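Local coordinates for protein cytokinin riboside 5'-monophosphate phosphoribohydrolase (Streptomyces coelicolor, PDB 5ZI9) that is a LOG-type enzyme of the SLOG clan, built on a Rossmann-like parallel sheet flanked by helices, with six copies of the chain in its assembly, at residues Gln58-Glu63 with Leu151-Phe156; Glu63-Leu68 with Phe163-Gln168. One frame throughout, in Å; residues are numbered along the deposited sequence.

Contacts 1 and 2 lie along the same helix, 50-67, with their centres about 11 Å apart, and Glu63 belongs to both. Along the chain the order is 58-63, 63-68, 151-156 and 163-168, so the two pairings alternate. Contact 1 joins the helix to the end of strand 149-153, an outermost strand of the parallel sheet within the chain; contact 2 joins the end of the helix to the turn between helix 156-165 and strand 167-172, an inner strand of the same sheet. Leu151 bridges them through its CD1, 4.2 Å from Leu68 CD2. Helix 50-67 is thereby fastened to its own Rossmann-like domain while also packing against neighbouring subunits.

Contact 1: residues Gln58-Glu63 with Leu151-Phe156; sequences QSEFIE and LNFRYF
Glu60 reaches from helix 50-67 to the turn after strand 149-153 and grips it with both carboxylate oxygens. OE1 accepts the backbone N-H of Tyr155 at 2.9 Å from N, through its syn lone pair. OE2 takes two donors from opposite faces of the carboxylate plane: the backbone N of Arg154, 2.9 Å away on the syn side, and Arg154 NE, 2.8 Å away above the plane. The NE bond is nearly straight (173°), lies in the guanidinium plane and, joining opposite charges, is also a salt bridge. CG of Glu60 stands anti to the backbone N (chi1 -170°) and the chain runs on extended, which carries the carboxylate across to the turn. There OE1 also meets the edge of the Phe153 ring, 3.5 Å from CD2. Further along the helix, Glu63 OE1 forms a long, weak salt bridge with Arg154 NH1 at 3.2 Å, so the two acids share one guanidinium. Arg154 NH2 forms a salt bridge with Glu63 of a third subunit. The Glu63 carboxylates of the two subunits lie close as like charges, as do Arg154 and Arg56, so the mixed cluster probably offsets both repulsions. Since Tyr155 is the N-cap residue of helix 156-165, the Glu60 carboxylate also holds the chain where that helix starts. Helix segment 58-63 runs nearly antiparallel to strand segment 151-153 (158°, axes 10.3 Å apart), and the strand itself is hydrogen-bonded to Gly132 and Gly134 of strand 130-135, with Phe153 packed between that strand and Met162 of helix 156-165.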
loop_
_atom_site.group_PDB
_atom_site.type_symbol
_atom_site.label_atom_id
_atom_site.label_comp_id
_atom_site.label_asym_id
_atom_site.label_seq_id
_atom_site.Cartn_x
_atom_site.Cartn_y
_atom_site.Cartn_z
ATOM N N GLN B 58 7.555 -5.283 0.587
ATOM C CA GLN B 58 7.038 -4.261 1.469
ATOM C C GLN B 58 6.621 -4.856 2.810
ATOM O O GLN B 58 6.905 -4.298 3.860
ATOM C CB GLN B 58 5.854 -3.550 0.813
ATOM C CG GLN B 58 5.410 -2.251 1.491
ATOM C CD GLN B 58 3.971 -1.877 1.190
ATOM O OE1 GLN B 58 3.109 -2.748 0.967
ATOM N NE2 GLN B 58 3.697 -0.590 1.170
ATOM N N SER B 59 5.955 -6.003 2.779
ATOM C CA SER B 59 5.597 -6.701 4.020
ATOM C C SER B 59 6.809 -7.018 4.916
ATOM O O SER B 59 6.766 -6.872 6.143
ATOM C CB SER B 59 4.872 -7.992 3.699
ATOM O OG SER B 59 3.708 -7.672 2.999
ATOM N N GLU B 60 7.885 -7.463 4.284
ATOM C CA GLU B 60 9.095 -7.787 5.012
ATOM C C GLU B 60 9.746 -6.565 5.634
ATOM O O GLU B 60 10.229 -6.648 6.740
ATOM C CB GLU B 60 10.105 -8.534 4.138
ATOM C CG GLU B 60 11.236 -9.060 5.007
ATOM C CD GLU B 60 11.995 -10.205 4.396
ATOM O OE1 GLU B 60 12.994 -9.937 3.693
ATOM O OE2 GLU B 60 11.641 -11.364 4.672
ATOM N N PHE B 61 9.737 -5.438 4.944
ATOM C CA PHE B 61 10.152 -4.175 5.558
ATOM C C PHE B 61 9.292 -3.844 6.750
ATOM O O PHE B 61 9.813 -3.440 7.783
ATOM C CB PHE B 61 10.017 -3.002 4.607
ATOM C CG PHE B 61 11.182 -2.809 3.748
ATOM C CD1 PHE B 61 12.334 -2.271 4.265
ATOM C CD2 PHE B 61 11.130 -3.150 2.413
ATOM C CE1 PHE B 61 13.438 -2.087 3.458
ATOM C CE2 PHE B 61 12.209 -2.945 1.588
ATOM C CZ PHE B 61 13.385 -2.415 2.115
ATOM N N ILE B 62 7.972 -3.965 6.570
ATOM C CA ILE B 62 7.063 -3.676 7.650
ATOM C C ILE B 62 7.351 -4.530 8.848
ATOM O O ILE B 62 7.313 -4.010 9.949
ATOM C CB ILE B 62 5.585 -3.781 7.233
ATOM C CG1 ILE B 62 5.238 -2.563 6.366
ATOM C CG2 ILE B 62 4.644 -3.797 8.449
ATOM C CD1 ILE B 62 4.141 -2.820 5.405
ATOM N N GLU B 63 7.629 -5.820 8.629
ATOM C CA GLU B 63 7.871 -6.777 9.713
ATOM C C GLU B 63 9.157 -6.443 10.426
ATOM O O GLU B 63 9.217 -6.464 11.652
ATOM C CB GLU B 63 7.935 -8.191 9.167
ATOM C CG GLU B 63 6.570 -8.791 8.891
ATOM C CD GLU B 63 6.475 -9.681 7.653
ATOM O OE1 GLU B 63 7.443 -10.402 7.311
ATOM O OE2 GLU B 63 5.396 -9.640 7.025
ATOM N N LEU B 151 15.297 -12.454 13.574
ATOM C CA LEU B 151 14.489 -12.548 12.351
ATOM C C LEU B 151 15.264 -13.234 11.314
ATOM O O LEU B 151 16.454 -13.035 11.234
ATOM C CB LEU B 151 14.192 -11.213 11.738
ATOM C CG LEU B 151 13.292 -10.273 12.497
ATOM C CD1 LEU B 151 14.217 -9.213 13.107
ATOM C CD2 LEU B 151 12.223 -9.705 11.538
ATOM N N ASN B 152 14.556 -13.952 10.453
ATOM C CA ASN B 152 15.102 -14.528 9.236
ATOM C C ASN B 152 14.482 -13.832 8.055
ATOM O O ASN B 152 13.287 -14.031 7.753
ATOM C CB ASN B 152 14.708 -15.975 9.165
ATOM C CG ASN B 152 15.348 -16.784 10.236
ATOM O OD1 ASN B 152 16.553 -16.974 10.198
ATOM N ND2 ASN B 152 14.557 -17.252 11.196
ATOM N N PHE B 153 15.285 -13.010 7.401
ATOM C CA PHE B 153 14.834 -12.285 6.214
ATOM C C PHE B 153 14.925 -13.182 5.022
ATOM O O PHE B 153 15.832 -14.025 4.940
ATOM C CB PHE B 153 15.711 -11.047 5.927
ATOM C CG PHE B 153 15.526 -9.967 6.914
ATOM C CD1 PHE B 153 16.223 -9.989 8.108
ATOM C CD2 PHE B 153 14.616 -8.936 6.665
ATOM C CE1 PHE B 153 16.037 -8.993 9.043
ATOM C CE2 PHE B 153 14.404 -7.935 7.596
ATOM C CZ PHE B 153 15.120 -7.975 8.805
ATOM N N ARG B 154 14.022 -12.966 4.069
ATOM C CA ARG B 154 14.175 -13.636 2.793
ATOM C C ARG B 154 14.651 -12.762 1.647
ATOM O O ARG B 154 15.212 -13.278 0.662
ATOM C CB ARG B 154 12.972 -14.529 2.478
ATOM C CG ARG B 154 11.666 -13.841 2.305
ATOM C CD ARG B 154 10.561 -14.497 3.107
ATOM N NE ARG B 154 9.878 -13.430 3.835
ATOM C CZ ARG B 154 8.587 -13.395 4.156
ATOM N NH1 ARG B 154 8.126 -12.346 4.856
ATOM N NH2 ARG B 154 7.752 -14.383 3.805
ATOM N N TYR B 155 14.570 -11.452 1.815
ATOM C CA TYR B 155 15.166 -10.541 0.856
ATOM C C TYR B 155 16.449 -9.885 1.371
ATOM O O TYR B 155 16.422 -9.037 2.244
ATOM C CB TYR B 155 14.163 -9.485 0.440
ATOM C CG TYR B 155 12.888 -10.091 -0.053
ATOM C CD1 TYR B 155 12.821 -10.695 -1.291
ATOM C CD2 TYR B 155 11.754 -10.090 0.749
ATOM C CE1 TYR B 155 11.654 -11.273 -1.721
ATOM C CE2 TYR B 155 10.575 -10.664 0.324
ATOM C CZ TYR B 155 10.534 -11.256 -0.914
ATOM O OH TYR B 155 9.375 -11.851 -1.352
ATOM N N PHE B 156 17.558 -10.300 0.781
ATOM C CA PHE B 156 18.902 -9.766 0.987
ATOM C C PHE B 156 18.984 -8.254 1.191
ATOM O O PHE B 156 19.638 -7.750 2.106
ATOM C CB PHE B 156 19.717 -10.138 -0.251
ATOM C CG PHE B 156 21.195 -10.129 -0.033
ATOM C CD1 PHE B 156 21.830 -11.150 0.741
ATOM C CD2 PHE B 156 21.998 -9.137 -0.621
ATOM C CE1 PHE B 156 23.220 -11.161 0.933
ATOM C CE2 PHE B 156 23.397 -9.150 -0.419
ATOM C CZ PHE B 156 23.997 -10.157 0.350
#

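Contact 2: residues Glu63-Leu68 with Phe163-Gln168; sequences EGFGTL and FVKYAQ
Tyr166 points its ring across to the end of helix 50-67, where Leu68 covers one of its faces and Phe65 meets its hydroxyl. The CB of Leu68 makes a CH-pi contact 3.9 Å from the Tyr166 ring centroid, offset toward the rim, and Leu68 CD1 lies against CD2 and CE2 of Tyr166. The opposite face of the same ring is covered by CG of Lys165, the residue just before it, so the phenol is clasped between two aliphatic chains. Tyr166 OH approaches Phe65 obliquely, 3.2 Å from CD1. Lys165 starts straight, with CG anti to the backbone N (chi1 -176°) and CD anti in turn, then bends at chi3 and chi4. Those bends bring the tip of the lysine over a face of the Phe65 ring: CE is 3.6 Å from Phe65 CE1, and NZ sits 4.2 Å from the ring centroid, 14° off its normal, in a cation-pi contact. The Phe65 and Lys165 side chains cross at about a right angle. A water joins the two segments, donating to Phe65 O at 2.6 Å and accepting from Tyr166 OH at 2.5 Å, both short distances whose exact values are uncertain; it lies at the edge of the tyrosine ring, in its plane. Beyond the contact, Leu68 packs on Val131 and Leu133 of strand 130-135, while Lys165 NZ forms a salt bridge with Asp50 of a fourth subunit. With no direct hydrogen bond between the segments, cohesion rests on ring faces, aliphatic carbons and one water. The aromatic face beneath the ammonium probably adds to the stabilisation that Asp50 of the fourth subunit gives it, linking the turn inside the chain to the subunit interface.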
loop_
_atom_site.group_PDB
_atom_site.type_symbol
_atom_site.label_atom_id
_atom_site.label_comp_id
_atom_site.label_asym_id
_atom_site.label_seq_id
_atom_site.Cartn_x
_atom_site.Cartn_y
_atom_site.Cartn_z
ATOM N N GLU B 63 7.629 -5.820 8.629
ATOM C CA GLU B 63 7.871 -6.777 9.713
ATOM C C GLU B 63 9.157 -6.443 10.426
ATOM O O GLU B 63 9.217 -6.464 11.652
ATOM C CB GLU B 63 7.935 -8.191 9.167
ATOM C CG GLU B 63 6.570 -8.791 8.891
ATOM C CD GLU B 63 6.475 -9.681 7.653
ATOM O OE1 GLU B 63 7.443 -10.402 7.311
ATOM O OE2 GLU B 63 5.396 -9.640 7.025
ATOM N N GLY B 64 10.184 -6.114 9.654
ATOM C CA GLY B 64 11.448 -5.662 10.213
ATOM C C GLY B 64 11.298 -4.467 11.141
ATOM O O GLY B 64 11.698 -4.539 12.279
ATOM N N PHE B 65 10.695 -3.384 10.679
ATOM C CA PHE B 65 10.596 -2.184 11.482
ATOM C C PHE B 65 9.758 -2.381 12.733
ATOM O O PHE B 65 9.917 -1.678 13.725
ATOM C CB PHE B 65 9.955 -1.095 10.665
ATOM C CG PHE B 65 10.758 -0.656 9.483
ATOM C CD1 PHE B 65 12.069 -1.044 9.322
ATOM C CD2 PHE B 65 10.197 0.200 8.539
ATOM C CE1 PHE B 65 12.805 -0.591 8.249
ATOM C CE2 PHE B 65 10.935 0.646 7.474
ATOM C CZ PHE B 65 12.232 0.253 7.335
ATOM N N GLY B 66 8.817 -3.299 12.637
ATOM C CA GLY B 66 7.920 -3.606 13.705
ATOM C C GLY B 66 8.692 -4.347 14.756
ATOM O O GLY B 66 8.556 -4.000 15.925
ATOM N N THR B 67 9.505 -5.338 14.373
ATOM C CA THR B 67 10.159 -6.115 15.390
ATOM C C THR B 67 11.391 -5.406 15.930
ATOM O O THR B 67 11.834 -5.750 16.993
ATOM C CB THR B 67 10.481 -7.598 15.006
ATOM O OG1 THR B 67 11.762 -7.691 14.421
ATOM C CG2 THR B 67 9.408 -8.280 14.098
ATOM N N LEU B 68 11.937 -4.425 15.222
ATOM C CA LEU B 68 13.096 -3.684 15.700
ATOM C C LEU B 68 12.702 -2.289 16.192
ATOM O O LEU B 68 13.545 -1.432 16.339
ATOM C CB LEU B 68 14.139 -3.600 14.594
ATOM C CG LEU B 68 14.632 -4.971 14.092
ATOM C CD1 LEU B 68 15.454 -4.818 12.823
ATOM C CD2 LEU B 68 15.449 -5.716 15.127
ATOM N N PHE B 163 20.876 -3.343 8.803
ATOM C CA PHE B 163 22.215 -3.295 9.373
ATOM C C PHE B 163 22.670 -1.876 9.542
ATOM O O PHE B 163 23.371 -1.603 10.477
ATOM C CB PHE B 163 23.249 -4.026 8.498
ATOM C CG PHE B 163 23.247 -5.532 8.637
ATOM C CD1 PHE B 163 23.359 -6.127 9.887
ATOM C CD2 PHE B 163 23.203 -6.358 7.519
ATOM C CE1 PHE B 163 23.390 -7.500 10.032
ATOM C CE2 PHE B 163 23.234 -7.732 7.660
ATOM C CZ PHE B 163 23.330 -8.304 8.914
ATOM N N VAL B 164 22.292 -0.979 8.640
ATOM C CA VAL B 164 22.689 0.446 8.744
ATOM C C VAL B 164 21.739 1.304 9.550
ATOM O O VAL B 164 22.150 2.094 10.363
ATOM C CB VAL B 164 22.859 1.055 7.360
ATOM C CG1 VAL B 164 23.245 2.527 7.463
ATOM C CG2 VAL B 164 23.936 0.257 6.614
ATOM N N LYS B 165 20.459 1.123 9.316
ATOM C CA LYS B 165 19.410 1.921 9.930
ATOM C C LYS B 165 19.405 1.843 11.447
ATOM O O LYS B 165 19.088 2.826 12.109
ATOM C CB LYS B 165 18.037 1.466 9.376
ATOM C CG LYS B 165 16.836 2.289 9.859
ATOM C CD LYS B 165 15.508 1.764 9.308
ATOM C CE LYS B 165 14.368 1.908 10.308
ATOM N NZ LYS B 165 13.549 3.100 10.000
ATOM N N TYR B 166 19.681 0.663 11.992
ATOM C CA TYR B 166 19.571 0.443 13.447
ATOM C C TYR B 166 20.919 0.501 14.136
ATOM O O TYR B 166 20.984 0.329 15.357
ATOM C CB TYR B 166 18.844 -0.879 13.772
ATOM C CG TYR B 166 17.421 -0.810 13.361
ATOM C CD1 TYR B 166 16.477 -0.217 14.170
ATOM C CD2 TYR B 166 17.012 -1.271 12.096
ATOM C CE1 TYR B 166 15.161 -0.114 13.771
ATOM C CE2 TYR B 166 15.691 -1.133 11.669
ATOM C CZ TYR B 166 14.784 -0.571 12.516
ATOM O OH TYR B 166 13.508 -0.435 12.111
ATOM N N ALA B 167 21.988 0.726 13.374
ATOM C CA ALA B 167 23.326 0.803 13.935
ATOM C C ALA B 167 23.907 2.216 13.799
ATOM O O ALA B 167 23.426 3.021 12.996
ATOM C CB ALA B 167 24.230 -0.222 13.289
ATOM N N GLN B 168 24.909 2.513 14.630
ATOM C CA GLN B 168 25.729 3.712 14.492
ATOM C C GLN B 168 27.160 3.430 14.133
ATOM O O GLN B 168 27.942 4.365 14.071
ATOM C CB GLN B 168 25.693 4.573 15.749
ATOM C CG GLN B 168 24.382 5.317 15.928
ATOM C CD GLN B 168 23.523 4.624 16.937
ATOM O OE1 GLN B 168 23.830 4.715 18.138
ATOM N NE2 GLN B 168 22.484 3.874 16.477
HETATM O O HOH W 1 11.644 0.262 13.648
#